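Side-chain contacts in type III effector Xcv3220-like C-terminal domain-containing protein (Xanthomonas campestris pv. vesicatoria, PDB 4FC9), which is a type III effector secreted into plant host cells, represented here by its all-helical, bilobal C-terminal domain, which probably acts as an E3 ubiquitin ligase: residues L29-A32 with A33-R36; D71-T74 with F75-P79; V143-E146 with G147-L150. All coordinates share one frame; numbering follows the deposited sequence.

Contact 1 of 3, residues L29-A32 with A33-R36; sequences LLTA and ALER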
loop_
_atom_site.group_PDB
_atom_site.type_symbol
_atom_site.label_atom_id
_atom_site.label_comp_id
_atom_site.label_asym_id
_atom_site.label_seq_id
_atom_site.Cartn_x
_atom_site.Cartn_y
_atom_site.Cartn_z
ATOM N N LEU A 29 15.476 -4.821 -11.721
ATOM C CA LEU A 29 15.558 -3.684 -12.631
ATOM C C LEU A 29 14.379 -2.738 -12.512
ATOM O O LEU A 29 13.246 -3.160 -12.295
ATOM C CB LEU A 29 15.702 -4.146 -14.083
ATOM C CG LEU A 29 17.059 -4.714 -14.496
ATOM C CD1 LEU A 29 17.009 -5.163 -15.942
ATOM C CD2 LEU A 29 18.161 -3.686 -14.284
ATOM N N LEU A 30 14.659 -1.449 -12.647
ATOM C CA LEU A 30 13.594 -0.472 -12.743
ATOM C C LEU A 30 13.090 -0.462 -14.182
ATOM O O LEU A 30 13.564 0.306 -15.017
ATOM C CB LEU A 30 14.082 0.910 -12.322
ATOM C CG LEU A 30 13.014 1.995 -12.165
ATOM C CD1 LEU A 30 11.941 1.579 -11.168
ATOM C CD2 LEU A 30 13.662 3.298 -11.736
ATOM N N THR A 31 12.143 -1.350 -14.462
ATOM C CA THR A 31 11.501 -1.417 -15.762
ATOM C C THR A 31 10.550 -0.243 -15.901
ATOM O O THR A 31 10.194 0.394 -14.908
ATOM C CB THR A 31 10.675 -2.703 -15.896
ATOM O OG1 THR A 31 9.613 -2.677 -14.938
ATOM C CG2 THR A 31 11.535 -3.929 -15.636
ATOM N N ALA A 32 10.130 0.039 -17.128
ATOM C CA ALA A 32 9.190 1.125 -17.380
ATOM C C ALA A 32 7.876 0.918 -16.633
ATOM O O ALA A 32 7.242 1.882 -16.201
ATOM C CB ALA A 32 8.935 1.268 -18.866
ATOM N N ALA A 33 7.476 -0.343 -16.489
ATOM C CA ALA A 33 6.237 -0.699 -15.801
ATOM C C ALA A 33 6.311 -0.342 -14.328
ATOM O O ALA A 33 5.357 0.186 -13.759
ATOM C CB ALA A 33 5.951 -2.179 -15.965
ATOM N N LEU A 34 7.452 -0.641 -13.716
ATOM C CA LEU A 34 7.672 -0.351 -12.307
ATOM C C LEU A 34 7.802 1.138 -12.045
ATOM O O LEU A 34 7.354 1.634 -11.016
ATOM C CB LEU A 34 8.935 -1.047 -11.815
ATOM C CG LEU A 34 8.772 -2.522 -11.489
ATOM C CD1 LEU A 34 10.129 -3.138 -11.231
ATOM C CD2 LEU A 34 7.860 -2.691 -10.288
ATOM N N GLU A 35 8.439 1.849 -12.966
ATOM C CA GLU A 35 8.598 3.282 -12.798
ATOM C C GLU A 35 7.229 3.955 -12.854
ATOM O O GLU A 35 6.942 4.873 -12.090
ATOM C CB GLU A 35 9.545 3.860 -13.848
ATOM C CG GLU A 35 9.895 5.306 -13.581
ATOM C CD GLU A 35 11.198 5.724 -14.218
ATOM O OE1 GLU A 35 11.852 4.873 -14.856
ATOM O OE2 GLU A 35 11.567 6.908 -14.076
ATOM N N ARG A 36 6.379 3.463 -13.747
ATOM C CA ARG A 36 5.033 3.987 -13.907
ATOM C C ARG A 36 4.178 3.759 -12.660
ATOM O O ARG A 36 3.383 4.621 -12.281
ATOM C CB ARG A 36 4.377 3.357 -15.134
ATOM C CG ARG A 36 2.919 3.729 -15.342
ATOM C CD ARG A 36 2.477 3.470 -16.786
ATOM N NE ARG A 36 2.786 2.114 -17.248
ATOM C CZ ARG A 36 3.779 1.810 -18.083
ATOM N NH1 ARG A 36 3.982 0.550 -18.444
ATOM N NH2 ARG A 36 4.569 2.764 -18.557
HETATM O O HOH W 1 13.139 2.474 -16.064
#
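Thr31 is the N-cap of helix 32-49: its side-chain OG1 accepts from Leu34 N (3.2 Å, N-H...O angle 159°). Threonine suits the N-cap because its short, branched side chain can bring a hydroxyl back to an amide of the first turn, where the usual i to i+4 carbonyl partner is lacking. A chi1 of 64° does this, setting OG1 between the backbone N and the carbonyl carbon and leaving the methyl CG2 beside the N. The first regular helical bonds follow: Glu35 N donates to Thr31 O at 3.0 Å, and Arg36 N to Ala32 O.

Before the cap, Leu30 is the centre of an inverse gamma turn, closed by a weak bond from Thr31 N to Leu29 O. The turn brings the leucine back over the start of the helix: CD1 meets Leu34 CB at 4.0 Å, and CD2 comes 3.9 Å from Glu35 OE1, the Leu30 and Glu35 side chains lying at about a right angle. Leu34 CD1 in turn packs 3.3 Å from Leu29 O. The carboxylate of Glu35, near the amino end of the helix, would probably be favoured by the helix dipole. Farther along, Arg36 bends at chi3 and lays one face of its guanidinium over Ala32 O.

Thus the exposed loop is joined to the first turn of helix 32-49. Ala33 and the buried Leu34 face helix 152-171, touching His170, with Leu34 also on Leu167; His170 NE2 adds a weak bond to Thr31 OG1.

Contact 2 of 3, residues D71-T74 with F75-P79; sequences DVTT and FGQVP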
loop_
_atom_site.group_PDB
_atom_site.type_symbol
_atom_site.label_atom_id
_atom_site.label_comp_id
_atom_site.label_asym_id
_atom_site.label_seq_id
_atom_site.Cartn_x
_atom_site.Cartn_y
_atom_site.Cartn_z
ATOM N N ASP A 71 -23.044 12.700 -0.809
ATOM C CA ASP A 71 -23.357 11.312 -0.467
ATOM C C ASP A 71 -22.143 10.385 -0.375
ATOM O O ASP A 71 -22.292 9.165 -0.371
ATOM C CB ASP A 71 -24.358 10.739 -1.473
ATOM C CG ASP A 71 -23.804 10.688 -2.886
ATOM O OD1 ASP A 71 -22.902 11.494 -3.208
ATOM O OD2 ASP A 71 -24.274 9.839 -3.675
ATOM N N VAL A 72 -20.945 10.953 -0.307
ATOM C CA VAL A 72 -19.744 10.136 -0.192
ATOM C C VAL A 72 -18.882 10.578 0.982
ATOM O O VAL A 72 -18.168 11.580 0.900
ATOM C CB VAL A 72 -18.894 10.191 -1.466
ATOM C CG1 VAL A 72 -17.700 9.256 -1.332
ATOM C CG2 VAL A 72 -19.731 9.826 -2.677
ATOM N N THR A 73 -18.948 9.828 2.078
ATOM C CA THR A 73 -18.214 10.191 3.281
ATOM C C THR A 73 -17.459 9.012 3.893
ATOM O O THR A 73 -16.745 9.183 4.873
ATOM C CB THR A 73 -19.152 10.785 4.345
ATOM O OG1 THR A 73 -20.082 9.789 4.783
ATOM C CG2 THR A 73 -19.913 11.982 3.786
ATOM N N THR A 74 -17.618 7.823 3.312
ATOM C CA THR A 74 -16.977 6.619 3.836
ATOM C C THR A 74 -16.346 5.757 2.748
ATOM O O THR A 74 -16.665 5.894 1.565
ATOM C CB THR A 74 -17.967 5.717 4.613
ATOM O OG1 THR A 74 -19.031 5.311 3.745
ATOM C CG2 THR A 74 -18.543 6.444 5.818
ATOM N N PHE A 75 -15.461 4.854 3.167
ATOM C CA PHE A 75 -14.808 3.921 2.256
ATOM C C PHE A 75 -15.808 3.081 1.476
ATOM O O PHE A 75 -15.639 2.850 0.283
ATOM C CB PHE A 75 -13.859 2.995 3.029
ATOM C CG PHE A 75 -12.430 3.458 3.033
ATOM C CD1 PHE A 75 -12.109 4.762 3.390
ATOM C CD2 PHE A 75 -11.403 2.591 2.690
ATOM C CE1 PHE A 75 -10.798 5.196 3.392
ATOM C CE2 PHE A 75 -10.081 3.017 2.694
ATOM C CZ PHE A 75 -9.780 4.323 3.049
ATOM N N GLY A 76 -16.850 2.623 2.157
ATOM C CA GLY A 76 -17.814 1.730 1.550
ATOM C C GLY A 76 -18.581 2.368 0.412
ATOM O O GLY A 76 -19.134 1.671 -0.433
ATOM N N GLN A 77 -18.622 3.697 0.401
ATOM C CA GLN A 77 -19.349 4.449 -0.621
ATOM C C GLN A 77 -18.495 4.714 -1.857
ATOM O O GLN A 77 -18.974 5.261 -2.848
ATOM C CB GLN A 77 -19.877 5.762 -0.041
ATOM C CG GLN A 77 -21.017 5.573 0.945
ATOM C CD GLN A 77 -21.308 6.824 1.743
ATOM O OE1 GLN A 77 -20.396 7.473 2.250
ATOM N NE2 GLN A 77 -22.581 7.174 1.851
ATOM N N VAL A 78 -17.227 4.321 -1.790
ATOM C CA VAL A 78 -16.343 4.389 -2.946
ATOM C C VAL A 78 -16.035 2.967 -3.406
ATOM O O VAL A 78 -15.390 2.205 -2.689
ATOM C CB VAL A 78 -15.035 5.140 -2.617
ATOM C CG1 VAL A 78 -14.125 5.186 -3.827
ATOM C CG2 VAL A 78 -15.338 6.546 -2.134
ATOM N N PRO A 79 -16.524 2.594 -4.597
ATOM C CA PRO A 79 -16.376 1.240 -5.141
ATOM C C PRO A 79 -14.944 0.705 -5.122
ATOM O O PRO A 79 -14.738 -0.427 -4.691
ATOM C CB PRO A 79 -16.865 1.399 -6.576
ATOM C CG PRO A 79 -17.887 2.466 -6.479
ATOM C CD PRO A 79 -17.366 3.437 -5.461
HETATM O O HOH W 2 -22.576 9.606 3.773
#
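Gln77 turns its side chain back toward the two threonines that precede the turn, running alongside Thr73 in the same direction and crossing Thr74 at a slant. Its CG stands beside its own backbone N (chi1 -71°) and the chain beyond is extended, which carries the amide back to the peptide groups of residues 71-74. There OE1 collects three hydrogen bonds: Thr73 N at 2.8 Å, almost straight at 173°; Thr74 N at 3.0 Å, lying in the amide carbonyl plane but more bent; and the hydroxyl Thr74 OG1, also at 3.0 Å, donating from above that plane. Three donors from different directions should fix the rotation of the amide. Its other end, NE2, donates to a water that also bonds Thr73 OG1, bridging the two polar side chains. Glutamine suits this place because it has both an acceptor for the peptide N-H groups and a donor for the water, on a chain long enough to span the turn. The turn itself is of 3-10 type, with Gln77 N bonded to Thr74 O.

An apolar pair completes the contact: Val72 CG1 meets Val78 CG2 at 3.7 Å, the side chains at about a right angle. Val78 immediately precedes helix 79-88, so the turn leads into that helix. Phe75 buries its ring against Leu81 and Leu85 of the helix and against Leu133 and Leu150 of neighbouring loops.

Contact 3 of 3, residues V143-E146 with G147-L150; sequences VYHE and GSPL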
loop_
_atom_site.group_PDB
_atom_site.type_symbol
_atom_site.label_atom_id
_atom_site.label_comp_id
_atom_site.label_asym_id
_atom_site.label_seq_id
_atom_site.Cartn_x
_atom_site.Cartn_y
_atom_site.Cartn_z
ATOM N N VAL A 143 -8.232 -1.732 11.259
ATOM C CA VAL A 143 -8.120 -0.288 11.338
ATOM C C VAL A 143 -9.031 0.360 10.306
ATOM O O VAL A 143 -9.697 1.359 10.588
ATOM C CB VAL A 143 -6.666 0.164 11.108
ATOM C CG1 VAL A 143 -6.573 1.681 11.049
ATOM C CG2 VAL A 143 -5.772 -0.392 12.194
ATOM N N TYR A 144 -9.073 -0.229 9.115
ATOM C CA TYR A 144 -9.846 0.324 8.012
ATOM C C TYR A 144 -10.989 -0.600 7.619
ATOM O O TYR A 144 -10.795 -1.801 7.438
ATOM C CB TYR A 144 -8.938 0.569 6.809
ATOM C CG TYR A 144 -7.670 1.307 7.159
ATOM C CD1 TYR A 144 -7.656 2.693 7.270
ATOM C CD2 TYR A 144 -6.486 0.618 7.387
ATOM C CE1 TYR A 144 -6.495 3.374 7.599
ATOM C CE2 TYR A 144 -5.321 1.287 7.717
ATOM C CZ TYR A 144 -5.333 2.664 7.821
ATOM O OH TYR A 144 -4.177 3.335 8.148
ATOM N N HIS A 145 -12.179 -0.029 7.480
ATOM C CA HIS A 145 -13.369 -0.795 7.119
ATOM C C HIS A 145 -14.316 0.073 6.293
ATOM O O HIS A 145 -14.014 1.232 6.011
ATOM C CB HIS A 145 -14.073 -1.296 8.377
ATOM C CG HIS A 145 -14.317 -0.224 9.388
ATOM N ND1 HIS A 145 -15.486 0.500 9.437
ATOM C CD2 HIS A 145 -13.530 0.264 10.376
ATOM C CE1 HIS A 145 -15.418 1.379 10.420
ATOM N NE2 HIS A 145 -14.240 1.257 11.004
ATOM N N GLU A 146 -15.464 -0.485 5.918
ATOM C CA GLU A 146 -16.413 0.210 5.048
ATOM C C GLU A 146 -16.937 1.517 5.651
ATOM O O GLU A 146 -17.344 2.418 4.930
ATOM C CB GLU A 146 -17.584 -0.709 4.690
ATOM C CG GLU A 146 -17.188 -1.987 3.952
ATOM C CD GLU A 146 -16.655 -3.070 4.875
ATOM O OE1 GLU A 146 -16.289 -2.762 6.027
ATOM O OE2 GLU A 146 -16.602 -4.239 4.447
ATOM N N GLY A 147 -16.918 1.616 6.975
ATOM C CA GLY A 147 -17.366 2.818 7.649
ATOM C C GLY A 147 -16.263 3.832 7.906
ATOM O O GLY A 147 -16.502 4.861 8.540
ATOM N N SER A 148 -15.056 3.551 7.422
ATOM C CA SER A 148 -13.926 4.458 7.611
ATOM C C SER A 148 -14.147 5.785 6.897
ATOM O O SER A 148 -14.642 5.812 5.773
ATOM C CB SER A 148 -12.623 3.824 7.111
ATOM O OG SER A 148 -12.286 2.678 7.869
ATOM N N PRO A 149 -13.748 6.894 7.541
ATOM C CA PRO A 149 -13.858 8.206 6.908
ATOM C C PRO A 149 -12.882 8.328 5.754
ATOM O O PRO A 149 -11.859 7.635 5.715
ATOM C CB PRO A 149 -13.432 9.160 8.024
ATOM C CG PRO A 149 -12.480 8.367 8.827
ATOM C CD PRO A 149 -13.050 6.973 8.835
ATOM N N LEU A 150 -13.210 9.203 4.818
ATOM C CA LEU A 150 -12.293 9.578 3.765
ATOM C C LEU A 150 -11.553 10.806 4.245
ATOM O O LEU A 150 -12.104 11.900 4.258
ATOM C CB LEU A 150 -13.062 9.889 2.486
ATOM C CG LEU A 150 -13.852 8.683 1.984
ATOM C CD1 LEU A 150 -14.907 9.089 0.989
ATOM C CD2 LEU A 150 -12.900 7.693 1.371
HETATM O O HOH W 3 -10.956 3.724 10.257
#
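The imidazole of His145, the first residue of a type I beta turn, folds over the turn's later residues, with Ser148 OG 3.7 Å above one face, displaced toward the rim. Gly147 N approaches ND1 obliquely, 35° out of the ring plane, and donates to it across 3.1 Å. Next to ND1, the ring carbon CE1 comes 3.6 Å from Gly147 C. The ring reaches this position because CG sits between the backbone N and the carbonyl carbon (chi1 51°), turning the imidazole in over the following residues. Glycine suits position 147, having no side chain to compete with the ring for the space beside its backbone. The second flat group, the Tyr144 phenol, carries Val143 CG1 over the centre of one face; Tyr144 CB lies 4.1 Å from Ser148 OG.

Ser148 closes the turn, which runs from His145 to Ser148: Ser148 N donates to His145 O at 2.9 Å, approaching from above the carbonyl plane. The serine then answers with its side chain: OG, anti to its carbonyl carbon, accepts from His145 N at 2.7 Å along an almost straight bond (176°). The same two residues are therefore linked in both directions. A water donates both to Ser148 OG and to Val143 O, extending the link to the residue before Tyr144.

Outside the turn, Tyr144 rests on Leu133, Ile135 and Leu85, and a bound 1,2-ethanediol, probably from the crystallisation liquor, lies about 4 Å from the His145 side chain. Chemically, the serine hydroxyl accepts an almost straight main-chain N-H bond and a water, while the bond from Gly147 N to ND1 is bent and off-plane, and so is probably the weaker of the two side-chain bonds.

From the N terminus, the three contacts follow in series, all of them local; none is nested in another and none crosses. Contact 1 caps the start of helix 32-49, set against helix 152-171. Contact 2 closes the turn that leads into helix 79-88, and contact 3 closes one in the loop between helices 112-129 and 152-171. Contacts 2 and 3, though far apart in sequence, touch: Gly76 N lies 2.8 Å from Glu146 O and Phe75 N 2.9 Å from Ser148 O, probable hydrogen bonds that join the two turns. Contact 1 stands apart, its centre about 31 Å from that of contact 3 and on the opposite side of the chain's centre.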